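Local coordinates for protein Phthiocerol/phthiodiolone dimycocerosyl transferase (Mycobacterium tuberculosis, PDB 1Q9J) that probably esterifies phthiocerol, phthiodiolone and phenolphthiocerol with mycocerosic acids, taken directly from mycocerosic acid synthase, as the last step of dimycocerosate lipid synthesis, at residues A[282-290]-A[320-328]; A[368-379]-A[391-402]. All blocks are in the same frame, centred on the assembly; numbering follows the deposited sequence.

In the fold
Both contacts reach the same six-stranded mixed sheet. Interaction 1 lies on its outermost strand 285-292, and interaction 2 lies toward the far edge, in the hairpin of strands 378-384 and 387-393. Their centres are about 21 Å apart, yet they touch where Phe-327 CZ packs 3.8 Å from Leu-378 CD1. Each also comes close to the probable proton acceptor His-124 in the HHxxxDG motif of this acyltransferase superfamily: side chain to side chain, Leu-285 is about 6 Å and Phe-368 about 5 Å away. Leu-285 is about 4 Å from the side chain of Asp-128, which probably has a structural role in organising the active site.

Interaction 1. Residues A[282-290]-A[320-328]; sequences TNLLGAASY and IQQSGLHFG
Leu-285 and Ala-287 meet the backbone of 325-327 through two hydrogen bonds that enclose a single beta bridge, Gly-286 with His-326. Phe-327 N gives to Leu-285 O at 2.9 Å, while Ala-287 N reaches Leu-325 O at 3.3 Å from well above the carbonyl plane. Packing is tightest round the methyl of Ala-287, which points at the other segment: Leu-325 CD2 lies 3.7 Å from Ala-287 CB, with Leu-325 CD1 also against it, and His-326 O is equally near that CB. On the other side of the strand, Ile-320 of the short helix 319-322 extends its CD1 to 3.9 Å from Ala-288 CB. Nearer the active site, Leu-285 CB and Phe-327 CB touch at 4.1 Å, and the Phe-327 ring, anti to its own N (chi1 -163°), leads away from the strand. The contact thins at the 323-324 turn, where Gly-324 is exposed; His-326 offers the strand little beyond its CB, and its ring presents an edge to Gly-324 O. Through this bridge 325-327 borders the outer edge of the sheet, since the other backbone edge of strand 285-292 is bonded to strand 260-267. Ile-320 rests on Leu-311 of helix 300-317, His-326 packs on helix 12-19, and the strand's lead-in gives Leu-284 N to Asp-128 OD2 and Asn-283 ND2 to His-124 O.

Interaction 2. Residues A[368-379]-A[391-402]; sequences FYCSISVPLDLY and EHHGHIAEPGKS
The contact is the open end of the beta hairpin of strands 378-384 and 387-393, with the loops into and out of it. Leu-378 and His-393 form an antiparallel hydrogen-bonded pair: His-393 N gives to Leu-378 O at 2.8 Å, and Leu-378 N to His-393 O at 3.2 Å, both nearly straight. In the next, non-hydrogen-bonded pair the rings of Tyr-379 and His-392 stack face to face, centroids 4.0 Å apart and planes at 27°. Ile-396 CD1 lies over the opposite face of the imidazole. In His-392, CG is anti to the backbone N (chi1 -157°), which swings the imidazole over Tyr-379, and a chi2 of -21° turns ND1 to Leu-378 O at 3.3 Å, from above the carbonyl plane. On the other face of the hairpin, His-393 lies alongside Leu-378, CD2 to CD2 4.0 Å, while Phe-368 CE1 lies over one face of the His-393 imidazole, the ring planes oblique. Ser-402 OG, in helix 399-412, gives to Tyr-379 OH at 3.0 Å, and that hydroxyl also bonds Glu-249. His-392 is thus buried and probably held in one orientation, ND1 probably protonated, and Leu-378 O accepts from both ND1 and His-393 N.

Interaction 1. Residues A[282-290]-A[320-328]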
ATOM      1  N   THR A 282       3.262   0.686 -12.907  1.00 42.53           N
ATOM      2  CA  THR A 282       3.897   1.161 -11.679  1.00 40.68           C
ATOM      3  C   THR A 282       2.851   1.267 -10.589  1.00 39.41           C
ATOM      4  O   THR A 282       2.830   0.523  -9.607  1.00 36.85           O
ATOM      5  CB  THR A 282       4.484   2.568 -11.878  1.00 37.27           C
ATOM      6  OG1 THR A 282       5.681   2.491 -12.659  1.00 42.37           O
ATOM      7  CG2 THR A 282       4.808   3.177 -10.560  1.00 49.14           C
ATOM      8  N   ASN A 283       1.977   2.234 -10.787  1.00 40.96           N
ATOM      9  CA  ASN A 283       0.917   2.494  -9.847  1.00 40.33           C
ATOM     10  C   ASN A 283      -0.397   2.589 -10.633  1.00 41.18           C
ATOM     11  O   ASN A 283      -0.556   3.444 -11.501  1.00 41.75           O
ATOM     12  CB  ASN A 283       1.253   3.798  -9.101  1.00 39.15           C
ATOM     13  CG  ASN A 283       2.416   3.631  -8.115  1.00 42.05           C
ATOM     14  OD1 ASN A 283       2.271   2.957  -7.083  1.00 43.74           O
ATOM     15  ND2 ASN A 283       3.575   4.236  -8.433  1.00 30.17           N
ATOM     16  N   LEU A 284      -1.316   1.675 -10.355  1.00 41.50           N
ATOM     17  CA  LEU A 284      -2.588   1.692 -11.039  1.00 42.82           C
ATOM     18  C   LEU A 284      -3.734   1.585 -10.027  1.00 47.43           C
ATOM     19  O   LEU A 284      -4.635   0.759 -10.162  1.00 51.06           O
ATOM     20  CB  LEU A 284      -2.673   0.543 -12.050  1.00 40.45           C
ATOM     21  CG  LEU A 284      -3.710   0.723 -13.178  1.00 40.47           C
ATOM     22  CD1 LEU A 284      -3.229   1.773 -14.172  1.00 33.47           C
ATOM     23  CD2 LEU A 284      -3.934  -0.593 -13.885  1.00 38.30           C
ATOM     24  N   LEU A 285      -3.686   2.413  -8.994  1.00 45.15           N
ATOM     25  CA  LEU A 285      -4.739   2.397  -8.009  1.00 43.49           C
ATOM     26  C   LEU A 285      -5.569   3.658  -8.138  1.00 47.33           C
ATOM     27  O   LEU A 285      -5.095   4.763  -7.874  1.00 49.45           O
ATOM     28  CB  LEU A 285      -4.165   2.268  -6.601  1.00 37.92           C
ATOM     29  CG  LEU A 285      -3.367   0.991  -6.357  1.00 40.43           C
ATOM     30  CD1 LEU A 285      -2.858   0.997  -4.929  1.00 43.36           C
ATOM     31  CD2 LEU A 285      -4.208  -0.254  -6.612  1.00 39.45           C
ATOM     32  N   GLY A 286      -6.808   3.489  -8.587  1.00 47.22           N
ATOM     33  CA  GLY A 286      -7.688   4.628  -8.726  1.00 45.87           C
ATOM     34  C   GLY A 286      -8.192   5.003  -7.349  1.00 46.39           C
ATOM     35  O   GLY A 286      -8.098   4.216  -6.408  1.00 43.83           O
ATOM     36  N   ALA A 287      -8.718   6.210  -7.220  1.00 49.27           N
ATOM     37  CA  ALA A 287      -9.233   6.662  -5.939  1.00 50.16           C
ATOM     38  C   ALA A 287     -10.748   6.772  -5.995  1.00 54.42           C
ATOM     39  O   ALA A 287     -11.320   7.417  -6.883  1.00 57.90           O
ATOM     40  CB  ALA A 287      -8.629   8.016  -5.575  1.00 44.63           C
ATOM     41  N   ALA A 288     -11.391   6.138  -5.030  1.00 56.86           N
ATOM     42  CA  ALA A 288     -12.835   6.164  -4.935  1.00 59.58           C
ATOM     43  C   ALA A 288     -13.211   7.120  -3.806  1.00 61.38           C
ATOM     44  O   ALA A 288     -12.805   6.920  -2.661  1.00 60.09           O
ATOM     45  CB  ALA A 288     -13.353   4.758  -4.641  1.00 53.44           C
ATOM     46  N   SER A 289     -13.967   8.168  -4.126  1.00 64.67           N
ATOM     47  CA  SER A 289     -14.388   9.126  -3.107  1.00 69.33           C
ATOM     48  C   SER A 289     -15.745   8.725  -2.538  1.00 72.31           C
ATOM     49  O   SER A 289     -16.477   7.936  -3.141  1.00 75.95           O
ATOM     50  CB  SER A 289     -14.470  10.543  -3.680  1.00 69.45           C
ATOM     51  OG  SER A 289     -15.440  10.641  -4.709  1.00 72.76           O
ATOM     52  N   TYR A 290     -16.067   9.270  -1.370  1.00 75.76           N
ATOM     53  CA  TYR A 290     -17.321   8.968  -0.695  1.00 78.41           C
ATOM     54  C   TYR A 290     -17.528   9.879   0.502  1.00 79.77           C
ATOM     55  O   TYR A 290     -16.827   9.745   1.504  1.00 78.25           O
ATOM     56  CB  TYR A 290     -17.321   7.533  -0.196  1.00 80.20           C
ATOM     57  CG  TYR A 290     -18.530   7.221   0.641  1.00 85.31           C
ATOM     58  CD1 TYR A 290     -19.783   7.085   0.055  1.00 87.66           C
ATOM     59  CD2 TYR A 290     -18.430   7.090   2.022  1.00 85.93           C
ATOM     60  CE1 TYR A 290     -20.907   6.820   0.823  1.00 91.04           C
ATOM     61  CE2 TYR A 290     -19.548   6.828   2.801  1.00 88.22           C
ATOM     62  CZ  TYR A 290     -20.782   6.692   2.197  1.00 90.09           C
ATOM     63  OH  TYR A 290     -21.892   6.406   2.955  1.00 90.34           O
ATOM     64  N   ILE A 320     -14.565   6.328 -11.773  1.00 53.32           N
ATOM     65  CA  ILE A 320     -13.258   5.906 -11.326  1.00 52.65           C
ATOM     66  C   ILE A 320     -12.287   5.711 -12.488  1.00 52.92           C
ATOM     67  O   ILE A 320     -11.155   6.178 -12.426  1.00 53.67           O
ATOM     68  CB  ILE A 320     -13.412   4.643 -10.497  1.00 55.52           C
ATOM     69  CG1 ILE A 320     -14.227   5.019  -9.249  1.00 53.82           C
ATOM     70  CG2 ILE A 320     -12.051   4.029 -10.172  1.00 57.50           C
ATOM     71  CD1 ILE A 320     -14.443   3.916  -8.275  1.00 56.67           C
ATOM     72  N   GLN A 321     -12.726   5.057 -13.558  1.00 55.58           N
ATOM     73  CA  GLN A 321     -11.847   4.842 -14.708  1.00 56.87           C
ATOM     74  C   GLN A 321     -11.398   6.135 -15.395  1.00 57.62           C
ATOM     75  O   GLN A 321     -10.217   6.300 -15.678  1.00 58.53           O
ATOM     76  CB  GLN A 321     -12.529   3.953 -15.749  1.00 58.69           C
ATOM     77  CG  GLN A 321     -13.006   2.628 -15.206  1.00 61.93           C
ATOM     78  CD  GLN A 321     -14.419   2.703 -14.676  1.00 61.83           C
ATOM     79  OE1 GLN A 321     -14.752   3.581 -13.887  1.00 56.62           O
ATOM     80  NE2 GLN A 321     -15.259   1.773 -15.107  1.00 63.62           N
ATOM     81  N   GLN A 322     -12.336   7.043 -15.648  1.00 58.35           N
ATOM     82  CA  GLN A 322     -12.041   8.297 -16.325  1.00 55.78           C
ATOM     83  C   GLN A 322     -11.515   9.434 -15.481  1.00 58.10           C
ATOM     84  O   GLN A 322     -10.956  10.391 -16.016  1.00 61.70           O
ATOM     85  CB  GLN A 322     -13.286   8.781 -17.043  1.00 51.86           C
ATOM     86  CG  GLN A 322     -13.765   7.800 -18.052  1.00 56.80           C
ATOM     87  CD  GLN A 322     -13.184   8.058 -19.414  1.00 52.77           C
ATOM     88  OE1 GLN A 322     -12.987   7.129 -20.193  1.00 53.82           O
ATOM     89  NE2 GLN A 322     -12.922   9.329 -19.722  1.00 44.26           N
ATOM     90  N   SER A 323     -11.713   9.377 -14.172  1.00 60.82           N
ATOM     91  CA  SER A 323     -11.211  10.457 -13.328  1.00 62.29           C
ATOM     92  C   SER A 323      -9.720  10.227 -13.147  1.00 65.35           C
ATOM     93  O   SER A 323      -9.280   9.117 -12.852  1.00 68.83           O
ATOM     94  CB  SER A 323     -11.905  10.444 -11.967  1.00 58.51           C
ATOM     95  OG  SER A 323     -11.449   9.372 -11.168  1.00 57.43           O
ATOM     96  N   GLY A 324      -8.934  11.273 -13.328  1.00 64.72           N
ATOM     97  CA  GLY A 324      -7.507  11.107 -13.171  1.00 68.13           C
ATOM     98  C   GLY A 324      -7.082  10.845 -11.738  1.00 66.94           C
ATOM     99  O   GLY A 324      -5.894  10.732 -11.456  1.00 71.69           O
ATOM    100  N   LEU A 325      -8.041  10.740 -10.830  1.00 63.65           N
ATOM    101  CA  LEU A 325      -7.720  10.515  -9.431  1.00 62.85           C
ATOM    102  C   LEU A 325      -6.985   9.203  -9.153  1.00 61.44           C
ATOM    103  O   LEU A 325      -7.433   8.127  -9.546  1.00 62.25           O
ATOM    104  CB  LEU A 325      -8.998  10.569  -8.583  1.00 66.98           C
ATOM    105  CG  LEU A 325      -9.080  11.619  -7.460  1.00 72.77           C
ATOM    106  CD1 LEU A 325     -10.341  11.371  -6.625  1.00 71.56           C
ATOM    107  CD2 LEU A 325      -7.835  11.534  -6.555  1.00 75.35           C
ATOM    108  N   HIS A 326      -5.850   9.293  -8.469  1.00 60.50           N
ATOM    109  CA  HIS A 326      -5.089   8.099  -8.101  1.00 58.87           C
ATOM    110  C   HIS A 326      -4.965   8.090  -6.585  1.00 56.71           C
ATOM    111  O   HIS A 326      -5.131   9.120  -5.933  1.00 54.88           O
ATOM    112  CB  HIS A 326      -3.693   8.104  -8.747  1.00 62.72           C
ATOM    113  CG  HIS A 326      -2.868   9.309  -8.412  1.00 63.55           C
ATOM    114  ND1 HIS A 326      -3.179  10.573  -8.867  1.00 61.05           N
ATOM    115  CD2 HIS A 326      -1.749   9.444  -7.663  1.00 61.91           C
ATOM    116  CE1 HIS A 326      -2.286  11.434  -8.411  1.00 63.59           C
ATOM    117  NE2 HIS A 326      -1.408  10.776  -7.677  1.00 62.82           N
ATOM    118  N   PHE A 327      -4.659   6.935  -6.016  1.00 59.27           N
ATOM    119  CA  PHE A 327      -4.549   6.866  -4.571  1.00 61.34           C
ATOM    120  C   PHE A 327      -3.269   7.508  -4.040  1.00 63.90           C
ATOM    121  O   PHE A 327      -3.108   7.666  -2.834  1.00 65.53           O
ATOM    122  CB  PHE A 327      -4.664   5.415  -4.100  1.00 60.49           C
ATOM    123  CG  PHE A 327      -4.973   5.272  -2.627  1.00 63.08           C
ATOM    124  CD1 PHE A 327      -5.976   6.036  -2.022  1.00 61.94           C
ATOM    125  CD2 PHE A 327      -4.292   4.339  -1.853  1.00 65.02           C
ATOM    126  CE1 PHE A 327      -6.297   5.866  -0.665  1.00 60.59           C
ATOM    127  CE2 PHE A 327      -4.611   4.165  -0.498  1.00 63.77           C
ATOM    128  CZ  PHE A 327      -5.618   4.931   0.094  1.00 57.50           C
ATOM    129  N   GLY A 328      -2.358   7.886  -4.927  1.00 64.33           N
ATOM    130  CA  GLY A 328      -1.154   8.530  -4.445  1.00 66.97           C
ATOM    131  C   GLY A 328      -1.509   9.815  -3.700  1.00 66.50           C
ATOM    132  O   GLY A 328      -0.788  10.243  -2.795  1.00 68.22           O
TER

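Interaction 2. Residues A[368-379]-A[391-402]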
ATOM      1  N   PHE A 368       5.868   2.844   5.858  1.00 64.94           N
ATOM      2  CA  PHE A 368       6.334   3.798   4.871  1.00 65.22           C
ATOM      3  C   PHE A 368       7.537   4.560   5.414  1.00 67.68           C
ATOM      4  O   PHE A 368       7.793   4.564   6.622  1.00 69.02           O
ATOM      5  CB  PHE A 368       5.226   4.792   4.534  1.00 63.73           C
ATOM      6  CG  PHE A 368       3.990   4.157   3.959  1.00 67.12           C
ATOM      7  CD1 PHE A 368       2.744   4.405   4.522  1.00 65.93           C
ATOM      8  CD2 PHE A 368       4.067   3.316   2.850  1.00 68.18           C
ATOM      9  CE1 PHE A 368       1.598   3.829   3.995  1.00 62.84           C
ATOM     10  CE2 PHE A 368       2.921   2.736   2.316  1.00 66.33           C
ATOM     11  CZ  PHE A 368       1.685   2.993   2.891  1.00 64.04           C
ATOM     12  N   TYR A 369       8.275   5.203   4.515  1.00 69.58           N
ATOM     13  CA  TYR A 369       9.428   6.006   4.904  1.00 69.03           C
ATOM     14  C   TYR A 369       9.477   7.292   4.113  1.00 71.37           C
ATOM     15  O   TYR A 369      10.537   7.671   3.646  1.00 74.29           O
ATOM     16  CB  TYR A 369      10.735   5.258   4.676  1.00 65.56           C
ATOM     17  CG  TYR A 369      11.050   4.237   5.736  1.00 70.56           C
ATOM     18  CD1 TYR A 369      10.345   3.034   5.806  1.00 72.48           C
ATOM     19  CD2 TYR A 369      12.072   4.460   6.665  1.00 70.04           C
ATOM     20  CE1 TYR A 369      10.654   2.077   6.773  1.00 74.66           C
ATOM     21  CE2 TYR A 369      12.387   3.510   7.633  1.00 71.22           C
ATOM     22  CZ  TYR A 369      11.675   2.323   7.679  1.00 72.35           C
ATOM     23  OH  TYR A 369      11.979   1.367   8.614  1.00 72.86           O
ATOM     24  N   CYS A 370       8.343   7.959   3.940  1.00 71.91           N
ATOM     25  CA  CYS A 370       8.368   9.211   3.210  1.00 74.72           C
ATOM     26  C   CYS A 370       9.203  10.236   3.989  1.00 75.89           C
ATOM     27  O   CYS A 370       9.517  10.033   5.168  1.00 72.27           O
ATOM     28  CB  CYS A 370       6.948   9.716   2.987  1.00 77.98           C
ATOM     29  SG  CYS A 370       5.896   9.632   4.431  1.00 88.32           S
ATOM     30  N   SER A 371       9.581  11.327   3.330  1.00 78.85           N
ATOM     31  CA  SER A 371      10.386  12.343   3.995  1.00 83.24           C
ATOM     32  C   SER A 371       9.568  13.081   5.057  1.00 84.84           C
ATOM     33  O   SER A 371       8.374  13.301   4.885  1.00 84.20           O
ATOM     34  CB  SER A 371      10.964  13.334   2.967  1.00 82.29           C
ATOM     35  OG  SER A 371       9.945  14.070   2.311  1.00 82.86           O
ATOM     36  N   ILE A 372      10.223  13.440   6.163  1.00 87.91           N
ATOM     37  CA  ILE A 372       9.591  14.154   7.280  1.00 87.73           C
ATOM     38  C   ILE A 372       8.594  15.196   6.777  1.00 86.88           C
ATOM     39  O   ILE A 372       8.712  15.689   5.656  1.00 87.54           O
ATOM     40  CB  ILE A 372      10.676  14.866   8.173  1.00 88.72           C
ATOM     41  CG1 ILE A 372      11.313  13.862   9.142  1.00 86.72           C
ATOM     42  CG2 ILE A 372      10.068  16.032   8.950  1.00 87.58           C
ATOM     43  CD1 ILE A 372      10.395  13.400  10.275  1.00 85.23           C
ATOM     44  N   SER A 373       7.607  15.510   7.608  1.00 83.71           N
ATOM     45  CA  SER A 373       6.597  16.504   7.278  1.00 82.10           C
ATOM     46  C   SER A 373       5.558  16.022   6.279  1.00 82.50           C
ATOM     47  O   SER A 373       4.837  16.835   5.695  1.00 83.83           O
ATOM     48  CB  SER A 373       7.247  17.788   6.753  1.00 79.06           C
ATOM     49  OG  SER A 373       7.557  17.682   5.385  1.00 76.10           O
ATOM     50  N   VAL A 374       5.475  14.709   6.078  1.00 83.06           N
ATOM     51  CA  VAL A 374       4.484  14.157   5.160  1.00 81.94           C
ATOM     52  C   VAL A 374       3.167  14.020   5.906  1.00 80.11           C
ATOM     53  O   VAL A 374       3.060  13.252   6.866  1.00 79.43           O
ATOM     54  CB  VAL A 374       4.891  12.762   4.619  1.00 82.25           C
ATOM     55  CG1 VAL A 374       3.731  12.146   3.848  1.00 81.81           C
ATOM     56  CG2 VAL A 374       6.072  12.891   3.690  1.00 87.21           C
ATOM     57  N   PRO A 375       2.149  14.781   5.486  1.00 77.63           N
ATOM     58  CA  PRO A 375       0.832  14.738   6.120  1.00 76.95           C
ATOM     59  C   PRO A 375       0.139  13.438   5.749  1.00 73.41           C
ATOM     60  O   PRO A 375      -0.869  13.433   5.045  1.00 73.87           O
ATOM     61  CB  PRO A 375       0.130  15.953   5.527  1.00 79.81           C
ATOM     62  CG  PRO A 375       0.701  16.006   4.140  1.00 78.41           C
ATOM     63  CD  PRO A 375       2.171  15.767   4.390  1.00 78.33           C
ATOM     64  N   LEU A 376       0.686  12.332   6.222  1.00 67.23           N
ATOM     65  CA  LEU A 376       0.109  11.052   5.900  1.00 65.42           C
ATOM     66  C   LEU A 376      -0.788  10.521   6.995  1.00 66.91           C
ATOM     67  O   LEU A 376      -0.324   9.876   7.935  1.00 67.58           O
ATOM     68  CB  LEU A 376       1.209  10.033   5.605  1.00 62.31           C
ATOM     69  CG  LEU A 376       0.716   8.635   5.214  1.00 60.54           C
ATOM     70  CD1 LEU A 376      -0.005   8.728   3.886  1.00 60.91           C
ATOM     71  CD2 LEU A 376       1.878   7.672   5.127  1.00 59.49           C
ATOM     72  N   ASP A 377      -2.077  10.806   6.896  1.00 65.38           N
ATOM     73  CA  ASP A 377      -2.998  10.283   7.891  1.00 63.15           C
ATOM     74  C   ASP A 377      -3.697   9.122   7.187  1.00 60.52           C
ATOM     75  O   ASP A 377      -4.591   9.338   6.375  1.00 60.99           O
ATOM     76  CB  ASP A 377      -4.019  11.343   8.296  1.00 62.73           C
ATOM     77  CG  ASP A 377      -4.423  11.217   9.737  1.00 64.79           C
ATOM     78  OD1 ASP A 377      -4.603  10.055  10.188  1.00 61.86           O
ATOM     79  OD2 ASP A 377      -4.556  12.270  10.412  1.00 67.44           O
ATOM     80  N   LEU A 378      -3.300   7.892   7.492  1.00 55.96           N
ATOM     81  CA  LEU A 378      -3.905   6.760   6.812  1.00 53.40           C
ATOM     82  C   LEU A 378      -4.227   5.531   7.663  1.00 53.00           C
ATOM     83  O   LEU A 378      -3.466   5.173   8.555  1.00 54.71           O
ATOM     84  CB  LEU A 378      -3.006   6.347   5.640  1.00 55.29           C
ATOM     85  CG  LEU A 378      -3.359   5.058   4.881  1.00 56.41           C
ATOM     86  CD1 LEU A 378      -4.014   5.375   3.549  1.00 54.11           C
ATOM     87  CD2 LEU A 378      -2.103   4.262   4.670  1.00 50.34           C
ATOM     88  N   TYR A 379      -5.365   4.891   7.379  1.00 52.02           N
ATOM     89  CA  TYR A 379      -5.783   3.677   8.087  1.00 49.64           C
ATOM     90  C   TYR A 379      -5.532   2.495   7.138  1.00 48.95           C
ATOM     91  O   TYR A 379      -5.394   2.679   5.931  1.00 45.48           O
ATOM     92  CB  TYR A 379      -7.276   3.723   8.449  1.00 51.29           C
ATOM     93  CG  TYR A 379      -7.641   4.625   9.611  1.00 52.86           C
ATOM     94  CD1 TYR A 379      -8.039   5.945   9.399  1.00 52.14           C
ATOM     95  CD2 TYR A 379      -7.590   4.154  10.927  1.00 53.77           C
ATOM     96  CE1 TYR A 379      -8.378   6.771  10.463  1.00 53.64           C
ATOM     97  CE2 TYR A 379      -7.924   4.972  12.001  1.00 51.98           C
ATOM     98  CZ  TYR A 379      -8.321   6.281  11.762  1.00 55.76           C
ATOM     99  OH  TYR A 379      -8.671   7.100  12.817  1.00 58.45           O
ATOM    100  N   GLU A 391      -4.556  -0.768  11.455  1.00 59.92           N
ATOM    101  CA  GLU A 391      -3.359   0.059  11.480  1.00 54.96           C
ATOM    102  C   GLU A 391      -3.640   1.525  11.199  1.00 53.84           C
ATOM    103  O   GLU A 391      -4.559   1.874  10.460  1.00 53.78           O
ATOM    104  CB  GLU A 391      -2.334  -0.438  10.465  1.00 49.79           C
ATOM    105  CG  GLU A 391      -1.694  -1.751  10.820  1.00 55.19           C
ATOM    106  CD  GLU A 391      -0.481  -2.038   9.962  1.00 57.40           C
ATOM    107  OE1 GLU A 391       0.112  -3.128  10.096  1.00 55.27           O
ATOM    108  OE2 GLU A 391      -0.124  -1.167   9.144  1.00 61.84           O
ATOM    109  N   HIS A 392      -2.828   2.381  11.799  1.00 52.36           N
ATOM    110  CA  HIS A 392      -2.952   3.809  11.608  1.00 49.33           C
ATOM    111  C   HIS A 392      -1.499   4.244  11.373  1.00 52.11           C
ATOM    112  O   HIS A 392      -0.606   3.955  12.180  1.00 51.94           O
ATOM    113  CB  HIS A 392      -3.540   4.451  12.858  1.00 48.15           C
ATOM    114  CG  HIS A 392      -4.209   5.770  12.608  1.00 47.86           C
ATOM    115  ND1 HIS A 392      -3.946   6.545  11.499  1.00 54.07           N
ATOM    116  CD2 HIS A 392      -5.073   6.481  13.368  1.00 49.16           C
ATOM    117  CE1 HIS A 392      -4.614   7.684  11.591  1.00 51.28           C
ATOM    118  NE2 HIS A 392      -5.304   7.671  12.715  1.00 50.52           N
ATOM    119  N   HIS A 393      -1.291   4.898  10.234  1.00 52.34           N
ATOM    120  CA  HIS A 393       0.005   5.367   9.787  1.00 53.12           C
ATOM    121  C   HIS A 393       0.045   6.867   9.835  1.00 57.14           C
ATOM    122  O   HIS A 393      -0.986   7.512   9.674  1.00 58.75           O
ATOM    123  CB  HIS A 393       0.249   4.950   8.343  1.00 51.64           C
ATOM    124  CG  HIS A 393       0.317   3.474   8.143  1.00 49.68           C
ATOM    125  ND1 HIS A 393       1.511   2.795   8.034  1.00 48.66           N
ATOM    126  CD2 HIS A 393      -0.658   2.544   8.029  1.00 48.84           C
ATOM    127  CE1 HIS A 393       1.267   1.509   7.856  1.00 46.27           C
ATOM    128  NE2 HIS A 393      -0.043   1.331   7.849  1.00 48.17           N
ATOM    129  N   GLY A 394       1.234   7.428  10.042  1.00 61.75           N
ATOM    130  CA  GLY A 394       1.355   8.874  10.069  1.00 68.00           C
ATOM    131  C   GLY A 394       1.638   9.512  11.406  1.00 70.73           C
ATOM    132  O   GLY A 394       1.336   8.956  12.462  1.00 68.10           O
ATOM    133  N   HIS A 395       2.225  10.701  11.338  1.00 78.30           N
ATOM    134  CA  HIS A 395       2.570  11.479  12.527  1.00 85.36           C
ATOM    135  C   HIS A 395       1.304  12.094  13.119  1.00 88.67           C
ATOM    136  O   HIS A 395       0.862  13.162  12.694  1.00 88.95           O
ATOM    137  CB  HIS A 395       3.544  12.601  12.155  1.00 86.99           C
ATOM    138  CG  HIS A 395       4.818  12.121  11.529  1.00 91.30           C
ATOM    139  ND1 HIS A 395       5.758  11.385  12.218  1.00 91.40           N
ATOM    140  CD2 HIS A 395       5.311  12.285  10.280  1.00 93.85           C
ATOM    141  CE1 HIS A 395       6.779  11.120  11.420  1.00 91.76           C
ATOM    142  NE2 HIS A 395       6.533  11.655  10.238  1.00 95.15           N
ATOM    143  N   ILE A 396       0.721  11.421  14.102  1.00 91.79           N
ATOM    144  CA  ILE A 396      -0.488  11.925  14.728  1.00 97.85           C
ATOM    145  C   ILE A 396      -0.460  11.731  16.240  1.00103.00           C
ATOM    146  O   ILE A 396       0.184  10.804  16.750  1.00103.61           O
ATOM    147  CB  ILE A 396      -1.751  11.230  14.159  1.00 97.09           C
ATOM    148  CG1 ILE A 396      -1.663   9.718  14.388  1.00 94.27           C
ATOM    149  CG2 ILE A 396      -1.889  11.539  12.677  1.00 96.57           C
ATOM    150  CD1 ILE A 396      -2.990   9.021  14.365  1.00 88.43           C
ATOM    151  N   ALA A 397      -1.162  12.612  16.951  1.00106.84           N
ATOM    152  CA  ALA A 397      -1.237  12.545  18.408  1.00111.66           C
ATOM    153  C   ALA A 397      -2.237  11.475  18.816  1.00114.37           C
ATOM    154  O   ALA A 397      -3.307  11.362  18.221  1.00115.26           O
ATOM    155  CB  ALA A 397      -1.656  13.890  18.969  1.00112.94           C
ATOM    156  N   GLU A 398      -1.883  10.692  19.831  1.00117.64           N
ATOM    157  CA  GLU A 398      -2.745   9.613  20.316  1.00120.42           C
ATOM    158  C   GLU A 398      -3.005   8.620  19.175  1.00120.72           C
ATOM    159  O   GLU A 398      -4.155   8.327  18.843  1.00121.89           O
ATOM    160  CB  GLU A 398      -4.082  10.181  20.818  1.00122.47           C
ATOM    161  CG  GLU A 398      -3.979  11.280  21.886  1.00123.39           C
ATOM    162  CD  GLU A 398      -3.380  10.788  23.199  1.00125.01           C
ATOM    163  OE1 GLU A 398      -3.905   9.809  23.781  1.00124.21           O
ATOM    164  OE2 GLU A 398      -2.386  11.397  23.657  1.00125.34           O
ATOM    165  N   PRO A 399      -1.931   8.088  18.562  1.00120.28           N
ATOM    166  CA  PRO A 399      -2.023   7.131  17.451  1.00118.66           C
ATOM    167  C   PRO A 399      -2.971   5.955  17.677  1.00115.39           C
ATOM    168  O   PRO A 399      -3.785   5.627  16.810  1.00113.93           O
ATOM    169  CB  PRO A 399      -0.575   6.682  17.271  1.00120.01           C
ATOM    170  CG  PRO A 399       0.198   7.905  17.651  1.00120.99           C
ATOM    171  CD  PRO A 399      -0.521   8.340  18.908  1.00121.10           C
ATOM    172  N   GLY A 400      -2.856   5.325  18.841  1.00112.28           N
ATOM    173  CA  GLY A 400      -3.700   4.189  19.163  1.00108.10           C
ATOM    174  C   GLY A 400      -5.042   4.577  19.751  1.00105.92           C
ATOM    175  O   GLY A 400      -5.779   3.722  20.252  1.00105.49           O
ATOM    176  N   LYS A 401      -5.366   5.866  19.692  1.00103.19           N
ATOM    177  CA  LYS A 401      -6.633   6.365  20.221  1.00101.00           C
ATOM    178  C   LYS A 401      -7.798   5.835  19.393  1.00 97.72           C
ATOM    179  O   LYS A 401      -8.579   5.001  19.854  1.00 96.37           O
ATOM    180  CB  LYS A 401      -6.647   7.899  20.212  1.00103.22           C
ATOM    181  CG  LYS A 401      -7.870   8.514  20.874  1.00106.09           C
ATOM    182  CD  LYS A 401      -7.736  10.022  20.963  1.00107.74           C
ATOM    183  CE  LYS A 401      -8.947  10.663  21.620  1.00107.95           C
ATOM    184  NZ  LYS A 401      -8.797  12.148  21.677  1.00108.30           N
ATOM    185  N   SER A 402      -7.900   6.331  18.168  1.00 93.34           N
ATOM    186  CA  SER A 402      -8.945   5.924  17.241  1.00 88.05           C
ATOM    187  C   SER A 402      -8.892   4.429  16.941  1.00 82.93           C
ATOM    188  O   SER A 402      -9.924   3.777  16.825  1.00 80.32           O
ATOM    189  CB  SER A 402      -8.785   6.704  15.944  1.00 90.96           C
ATOM    190  OG  SER A 402      -7.428   6.657  15.530  1.00 94.04           O
TER